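Leucine--tRNA ligase (Agrobacterium radiobacter, PDB 5AH5) probably joins L-leucine to tRNA(Leu) at the expense of ATP, as a class I aminoacyl-tRNA synthetase. Local coordinates at residues B[774-786]-B[798-811]. Residues are numbered along the deposited sequence; the frame is centred on the assembly and turned at random.
With nucleotides of chain D.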
loop_
_atom_site.group_PDB
_atom_site.type_symbol
_atom_site.label_atom_id
_atom_site.label_comp_id
_atom_site.label_asym_id
_atom_site.label_seq_id
_atom_site.Cartn_x
_atom_site.Cartn_y
_atom_site.Cartn_z
ATOM N N LEU B 774 -35.233 34.028 -1.624
ATOM C CA LEU B 774 -36.454 34.455 -0.953
ATOM C C LEU B 774 -35.980 34.840 0.447
ATOM O O LEU B 774 -35.121 34.184 1.057
ATOM C CB LEU B 774 -37.531 33.355 -0.954
ATOM C CG LEU B 774 -39.005 33.814 -0.865
ATOM C CD1 LEU B 774 -39.431 34.767 -1.995
ATOM C CD2 LEU B 774 -39.888 32.578 -0.827
ATOM N N ALA B 775 -36.446 35.982 0.911
ATOM C CA ALA B 775 -36.207 36.391 2.285
ATOM C C ALA B 775 -36.643 35.291 3.287
ATOM O O ALA B 775 -37.647 34.608 3.092
ATOM C CB ALA B 775 -36.955 37.676 2.550
ATOM N N GLU B 776 -35.886 35.148 4.372
ATOM C CA GLU B 776 -36.179 34.152 5.373
ATOM C C GLU B 776 -37.629 34.280 5.922
ATOM O O GLU B 776 -38.348 33.266 6.069
ATOM C CB GLU B 776 -35.108 34.181 6.456
ATOM C CG GLU B 776 -35.091 32.943 7.279
ATOM C CD GLU B 776 -33.996 32.948 8.314
ATOM O OE1 GLU B 776 -32.818 33.053 7.912
ATOM O OE2 GLU B 776 -34.323 32.815 9.520
ATOM N N GLU B 777 -38.135 35.493 6.105
ATOM C CA GLU B 777 -39.512 35.609 6.601
ATOM C C GLU B 777 -40.551 35.163 5.573
ATOM O O GLU B 777 -41.632 34.667 5.937
ATOM C CB GLU B 777 -39.846 37.023 7.188
ATOM C CG GLU B 777 -39.956 38.191 6.205
ATOM C CD GLU B 777 -38.671 39.032 6.067
ATOM O OE1 GLU B 777 -37.541 38.468 6.254
ATOM O OE2 GLU B 777 -38.802 40.254 5.735
ATOM N N ASP B 778 -40.244 35.396 4.303
ATOM C CA ASP B 778 -41.106 34.924 3.187
ATOM C C ASP B 778 -41.046 33.420 3.021
ATOM O O ASP B 778 -42.070 32.788 2.698
ATOM C CB ASP B 778 -40.753 35.637 1.879
ATOM C CG ASP B 778 -41.063 37.154 1.905
ATOM O OD1 ASP B 778 -41.783 37.632 2.818
ATOM O OD2 ASP B 778 -40.584 37.872 0.983
ATOM N N ILE B 779 -39.865 32.818 3.244
ATOM C CA ILE B 779 -39.767 31.369 3.241
ATOM C C ILE B 779 -40.690 30.791 4.314
ATOM O O ILE B 779 -41.553 29.983 4.021
ATOM C CB ILE B 779 -38.326 30.867 3.453
ATOM C CG1 ILE B 779 -37.468 31.263 2.275
ATOM C CG2 ILE B 779 -38.303 29.358 3.686
ATOM C CD1 ILE B 779 -35.991 30.918 2.433
ATOM N N LEU B 780 -40.546 31.254 5.538
ATOM C CA LEU B 780 -41.405 30.795 6.624
ATOM C C LEU B 780 -42.891 31.031 6.339
ATOM O O LEU B 780 -43.718 30.166 6.524
ATOM C CB LEU B 780 -41.061 31.518 7.933
ATOM C CG LEU B 780 -41.835 31.052 9.137
ATOM C CD1 LEU B 780 -41.489 29.625 9.490
ATOM C CD2 LEU B 780 -41.563 31.988 10.299
ATOM N N SER B 781 -43.212 32.213 5.894
ATOM C CA SER B 781 -44.604 32.527 5.566
ATOM C C SER B 781 -45.138 31.582 4.429
ATOM O O SER B 781 -46.243 31.046 4.521
ATOM C CB SER B 781 -44.697 34.023 5.206
ATOM O OG SER B 781 -45.742 34.206 4.336
ATOM N N THR B 782 -44.312 31.295 3.427
ATOM C CA THR B 782 -44.699 30.349 2.376
ATOM C C THR B 782 -44.895 28.913 2.901
ATOM O O THR B 782 -45.874 28.234 2.521
ATOM C CB THR B 782 -43.683 30.367 1.215
ATOM O OG1 THR B 782 -43.595 31.713 0.755
ATOM C CG2 THR B 782 -44.124 29.438 0.026
ATOM N N VAL B 783 -44.020 28.493 3.792
ATOM C CA VAL B 783 -44.077 27.158 4.426
ATOM C C VAL B 783 -45.358 27.013 5.283
ATOM O O VAL B 783 -46.031 25.993 5.229
ATOM C CB VAL B 783 -42.833 26.820 5.310
ATOM C CG1 VAL B 783 -42.938 25.426 5.893
ATOM C CG2 VAL B 783 -41.552 26.866 4.503
ATOM N N LEU B 784 -45.687 28.035 6.057
ATOM C CA LEU B 784 -46.822 27.973 6.993
ATOM C C LEU B 784 -48.116 27.948 6.245
ATOM O O LEU B 784 -49.069 27.424 6.750
ATOM C CB LEU B 784 -46.826 29.106 8.027
ATOM C CG LEU B 784 -45.611 29.064 8.950
ATOM C CD1 LEU B 784 -45.549 30.322 9.814
ATOM C CD2 LEU B 784 -45.621 27.799 9.754
ATOM N N ALA B 785 -48.104 28.446 5.028
ATOM C CA ALA B 785 -49.230 28.379 4.137
ATOM C C ALA B 785 -49.461 27.065 3.433
ATOM O O ALA B 785 -50.551 26.849 2.989
ATOM C CB ALA B 785 -49.115 29.490 3.095
ATOM N N LEU B 786 -48.501 26.153 3.359
ATOM C CA LEU B 786 -48.764 24.873 2.737
ATOM C C LEU B 786 -49.899 24.115 3.432
ATOM O O LEU B 786 -49.975 24.112 4.659
ATOM C CB LEU B 786 -47.525 23.995 2.766
ATOM C CG LEU B 786 -46.279 24.593 2.114
ATOM C CD1 LEU B 786 -45.085 23.695 2.420
ATOM C CD2 LEU B 786 -46.514 24.747 0.606
ATOM N N LEU B 798 -46.252 26.848 16.825
ATOM C CA LEU B 798 -44.887 26.933 16.330
ATOM C C LEU B 798 -43.924 27.550 17.375
ATOM O O LEU B 798 -44.136 28.647 17.811
ATOM C CB LEU B 798 -44.886 27.755 15.050
ATOM C CG LEU B 798 -43.553 27.733 14.300
ATOM C CD1 LEU B 798 -43.225 26.357 13.789
ATOM C CD2 LEU B 798 -43.596 28.736 13.171
ATOM N N LYS B 799 -42.855 26.853 17.716
ATOM C CA LYS B 799 -41.904 27.272 18.758
ATOM C C LYS B 799 -40.610 27.843 18.183
ATOM O O LYS B 799 -39.949 28.741 18.765
ATOM C CB LYS B 799 -41.479 26.074 19.598
ATOM C CG LYS B 799 -42.566 25.313 20.366
ATOM C CD LYS B 799 -43.406 26.218 21.245
ATOM C CE LYS B 799 -44.148 25.365 22.262
ATOM N NZ LYS B 799 -45.167 26.164 22.963
ATOM N N ASN B 800 -40.199 27.248 17.073
ATOM C CA ASN B 800 -38.951 27.579 16.481
ATOM C C ASN B 800 -38.901 27.048 15.056
ATOM O O ASN B 800 -39.759 26.291 14.637
ATOM C CB ASN B 800 -37.817 27.026 17.341
ATOM C CG ASN B 800 -36.520 27.744 17.130
ATOM O OD1 ASN B 800 -36.410 28.800 16.478
ATOM N ND2 ASN B 800 -35.486 27.114 17.605
ATOM N N TYR B 801 -37.886 27.456 14.318
ATOM C CA TYR B 801 -37.568 26.766 13.117
ATOM C C TYR B 801 -36.061 26.801 12.887
ATOM O O TYR B 801 -35.366 27.704 13.336
ATOM C CB TYR B 801 -38.346 27.365 11.966
ATOM C CG TYR B 801 -37.941 28.747 11.602
ATOM C CD1 TYR B 801 -36.848 28.971 10.805
ATOM C CD2 TYR B 801 -38.640 29.841 12.067
ATOM C CE1 TYR B 801 -36.437 30.246 10.485
ATOM C CE2 TYR B 801 -38.241 31.116 11.735
ATOM C CZ TYR B 801 -37.140 31.304 10.943
ATOM O OH TYR B 801 -36.731 32.560 10.595
ATOM N N ARG B 802 -35.582 25.776 12.203
ATOM C CA ARG B 802 -34.211 25.681 11.734
ATOM C C ARG B 802 -34.230 25.749 10.197
ATOM O O ARG B 802 -34.743 24.846 9.562
ATOM C CB ARG B 802 -33.679 24.338 12.165
ATOM C CG ARG B 802 -32.271 24.070 11.636
ATOM C CD ARG B 802 -31.258 24.824 12.465
ATOM N NE ARG B 802 -30.047 25.166 11.743
ATOM C CZ ARG B 802 -28.944 25.591 12.353
ATOM N NH1 ARG B 802 -28.901 25.694 13.701
ATOM N NH2 ARG B 802 -27.877 25.886 11.619
ATOM N N TYR B 803 -33.720 26.816 9.627
ATOM C CA TYR B 803 -33.621 26.990 8.225
ATOM C C TYR B 803 -32.142 26.902 7.853
ATOM O O TYR B 803 -31.329 27.676 8.347
ATOM C CB TYR B 803 -34.154 28.365 7.834
ATOM C CG TYR B 803 -33.934 28.657 6.409
ATOM C CD1 TYR B 803 -34.342 27.738 5.430
ATOM C CD2 TYR B 803 -33.309 29.837 5.984
ATOM C CE1 TYR B 803 -34.151 27.988 4.094
ATOM C CE2 TYR B 803 -33.075 30.059 4.618
ATOM C CZ TYR B 803 -33.480 29.126 3.702
ATOM O OH TYR B 803 -33.324 29.289 2.343
ATOM N N VAL B 804 -31.796 25.960 6.992
ATOM C CA VAL B 804 -30.437 25.891 6.467
ATOM C C VAL B 804 -30.589 26.313 5.018
ATOM O O VAL B 804 -31.257 25.597 4.281
ATOM C CB VAL B 804 -29.904 24.491 6.554
ATOM C CG1 VAL B 804 -28.484 24.391 5.945
ATOM C CG2 VAL B 804 -29.879 24.054 8.012
ATOM N N PRO B 805 -29.986 27.461 4.604
ATOM C CA PRO B 805 -30.260 28.041 3.262
ATOM C C PRO B 805 -30.104 27.095 2.129
ATOM O O PRO B 805 -29.170 26.311 2.110
ATOM C CB PRO B 805 -29.256 29.165 3.135
ATOM C CG PRO B 805 -29.049 29.625 4.543
ATOM C CD PRO B 805 -29.045 28.324 5.355
ATOM N N ASN B 806 -31.087 27.148 1.237
ATOM C CA ASN B 806 -31.199 26.287 0.111
ATOM C C ASN B 806 -31.105 24.782 0.430
ATOM O O ASN B 806 -30.917 24.005 -0.500
ATOM C CB ASN B 806 -30.141 26.702 -0.916
ATOM C CG ASN B 806 -30.176 28.213 -1.253
ATOM O OD1 ASN B 806 -31.239 28.857 -1.395
ATOM N ND2 ASN B 806 -28.998 28.777 -1.379
ATOM N N ARG B 807 -31.244 24.346 1.699
ATOM C CA ARG B 807 -31.119 22.899 2.033
ATOM C C ARG B 807 -32.386 22.370 2.674
ATOM O O ARG B 807 -32.998 21.448 2.139
ATOM C CB ARG B 807 -29.926 22.569 2.941
ATOM C CG ARG B 807 -28.568 23.069 2.417
ATOM C CD ARG B 807 -27.645 22.035 1.757
ATOM N NE ARG B 807 -27.543 20.723 2.423
ATOM C CZ ARG B 807 -26.947 20.469 3.600
ATOM N NH1 ARG B 807 -26.393 21.437 4.344
ATOM N NH2 ARG B 807 -26.912 19.214 4.054
ATOM N N ILE B 808 -32.772 22.929 3.816
ATOM C CA ILE B 808 -33.900 22.390 4.538
ATOM C C ILE B 808 -34.592 23.420 5.447
ATOM O O ILE B 808 -33.961 24.361 5.896
ATOM C CB ILE B 808 -33.446 21.184 5.315
ATOM C CG1 ILE B 808 -34.653 20.326 5.670
ATOM C CG2 ILE B 808 -32.632 21.599 6.549
ATOM C CD1 ILE B 808 -34.365 18.869 5.842
ATOM N N ILE B 809 -35.878 23.227 5.706
ATOM C CA ILE B 809 -36.544 23.939 6.844
ATOM C C ILE B 809 -37.266 22.949 7.734
ATOM O O ILE B 809 -38.095 22.162 7.260
ATOM C CB ILE B 809 -37.453 25.114 6.404
ATOM C CG1 ILE B 809 -37.952 25.872 7.640
ATOM C CG2 ILE B 809 -38.599 24.654 5.505
ATOM C CD1 ILE B 809 -38.459 27.231 7.334
ATOM N N ASN B 810 -36.872 22.922 9.008
ATOM C CA ASN B 810 -37.538 22.138 10.017
ATOM C C ASN B 810 -38.327 23.071 10.979
ATOM O O ASN B 810 -37.750 23.941 11.623
ATOM C CB ASN B 810 -36.550 21.336 10.808
ATOM C CG ASN B 810 -37.187 20.434 11.786
ATOM O OD1 ASN B 810 -38.279 19.932 11.585
ATOM N ND2 ASN B 810 -36.507 20.242 12.922
ATOM N N LEU B 811 -39.633 22.895 11.013
ATOM C CA LEU B 811 -40.512 23.632 11.953
ATOM C C LEU B 811 -40.622 22.895 13.296
ATOM O O LEU B 811 -40.927 21.697 13.319
ATOM C CB LEU B 811 -41.878 23.755 11.346
ATOM C CG LEU B 811 -41.958 24.350 9.949
ATOM C CD1 LEU B 811 -43.385 24.284 9.397
ATOM C CD2 LEU B 811 -41.421 25.752 9.942
ATOM P P C D 64 -31.808 20.671 20.472
ATOM O OP1 C D 64 -31.633 22.126 20.567
ATOM O OP2 C D 64 -32.326 19.850 21.580
ATOM O "O5'" C D 64 -32.806 20.441 19.257
ATOM C "C5'" C D 64 -34.220 20.509 19.431
ATOM C "C4'" C D 64 -34.879 20.337 18.087
ATOM O "O4'" C D 64 -34.538 21.438 17.198
ATOM C "C3'" C D 64 -34.459 19.104 17.323
ATOM O "O3'" C D 64 -35.160 17.960 17.789
ATOM C "C2'" C D 64 -34.849 19.485 15.902
ATOM O "O2'" C D 64 -36.233 19.357 15.718
ATOM C "C1'" C D 64 -34.465 20.957 15.856
ATOM N N1 C D 64 -33.110 21.200 15.325
ATOM C C2 C D 64 -32.892 21.139 13.938
ATOM O O2 C D 64 -33.833 20.837 13.191
ATOM N N3 C D 64 -31.640 21.341 13.456
ATOM C C4 C D 64 -30.644 21.655 14.292
ATOM N N4 C D 64 -29.435 21.887 13.770
ATOM C C5 C D 64 -30.843 21.749 15.702
ATOM C C6 C D 64 -32.074 21.491 16.172
ATOM P P G D 19 -26.248 14.815 6.287
ATOM O OP1 G D 19 -26.437 13.485 5.707
ATOM O OP2 G D 19 -25.391 15.841 5.719
ATOM O "O5'" G D 19 -27.707 15.488 6.330
ATOM C "C5'" G D 19 -28.902 14.692 6.564
ATOM C "C4'" G D 19 -30.141 15.526 6.289
ATOM O "O4'" G D 19 -30.216 16.574 7.290
ATOM C "C3'" G D 19 -30.120 16.247 4.936
ATOM O "O3'" G D 19 -31.345 16.333 4.284
ATOM C "C2'" G D 19 -29.689 17.653 5.295
ATOM O "O2'" G D 19 -29.993 18.682 4.389
ATOM C "C1'" G D 19 -30.381 17.822 6.637
ATOM N N9 G D 19 -29.844 18.859 7.507
ATOM C C8 G D 19 -28.610 19.463 7.449
ATOM N N7 G D 19 -28.419 20.328 8.408
ATOM C C5 G D 19 -29.588 20.275 9.157
ATOM C C6 G D 19 -29.962 20.979 10.332
ATOM O O6 G D 19 -29.303 21.794 10.987
ATOM N N1 G D 19 -31.239 20.628 10.752
ATOM C C2 G D 19 -32.051 19.708 10.135
ATOM N N2 G D 19 -33.253 19.493 10.706
ATOM N N3 G D 19 -31.716 19.052 9.037
ATOM C C4 G D 19 -30.477 19.375 8.613
ATOM P P C D 17 -18.064 14.317 5.617
ATOM O OP1 C D 17 -16.715 13.804 5.961
ATOM O OP2 C D 17 -19.167 13.345 5.367
ATOM O "O5'" C D 17 -18.567 15.307 6.766
ATOM C "C5'" C D 17 -18.033 16.644 6.941
ATOM C "C4'" C D 17 -19.090 17.611 7.447
ATOM O "O4'" C D 17 -19.618 18.402 6.359
ATOM C "C3'" C D 17 -20.338 17.016 8.100
ATOM O "O3'" C D 17 -20.018 16.671 9.458
ATOM C "C2'" C D 17 -21.454 18.051 7.808
ATOM O "O2'" C D 17 -21.970 18.831 8.868
ATOM C "C1'" C D 17 -20.798 19.020 6.814
ATOM N N1 C D 17 -21.628 19.439 5.655
ATOM C C2 C D 17 -22.048 18.491 4.703
ATOM O O2 C D 17 -21.718 17.304 4.844
ATOM N N3 C D 17 -22.805 18.899 3.655
ATOM C C4 C D 17 -23.146 20.187 3.537
ATOM N N4 C D 17 -23.892 20.543 2.489
ATOM C C5 C D 17 -22.736 21.167 4.490
ATOM C C6 C D 17 -21.988 20.753 5.524
#
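Helix 776-785, which carries Glu776 and Leu780, packs across the antiparallel hairpin of strands 798-804 and 808-811, its axis 10.8 Å from the first strand and 10.7 Å from the second. Leu780 sits at the middle of the apolar layer: both methyls touch the Tyr801 ring, CD2 3.7 Å from Tyr801 CE2, and CD1 also reaches Leu811 CD2. Val783 splits its methyls, CG2 meeting Ile809 CG2 tip to tip and CG1 sliding past to Leu811 CD1 (3.7 Å). Near the helix start, the CD1 methyl of Ile779 presses on the phenol end of Tyr803, 3.3 Å from its CZ. The one hydrogen bond across the contact joins Glu776 and Tyr801. With CG anti to the backbone N (chi1 -162°) and an extended chain, Glu776 reaches the hairpin, and Tyr801 OH donates to the anti lone pair of Glu776 OE2 at 2.6 Å. That oxygen lies in the ring plane, yet carboxylate and ring stand 87° apart. The reverse face of the hairpin meets tRNA: Asn810 ND2 donates to O2 (2.8 Å) and O2' of C64 of chain D, while Asn810 OD1 accepts from Gly762 N. The principle is a two-faced sheet in a C-terminal α/β module: the apolar face of a helix backs one side, leaving polar and aliphatic residues on the other to contact the tRNA, and the short phenol-carboxylate bond probably restrains the Tyr801 ring.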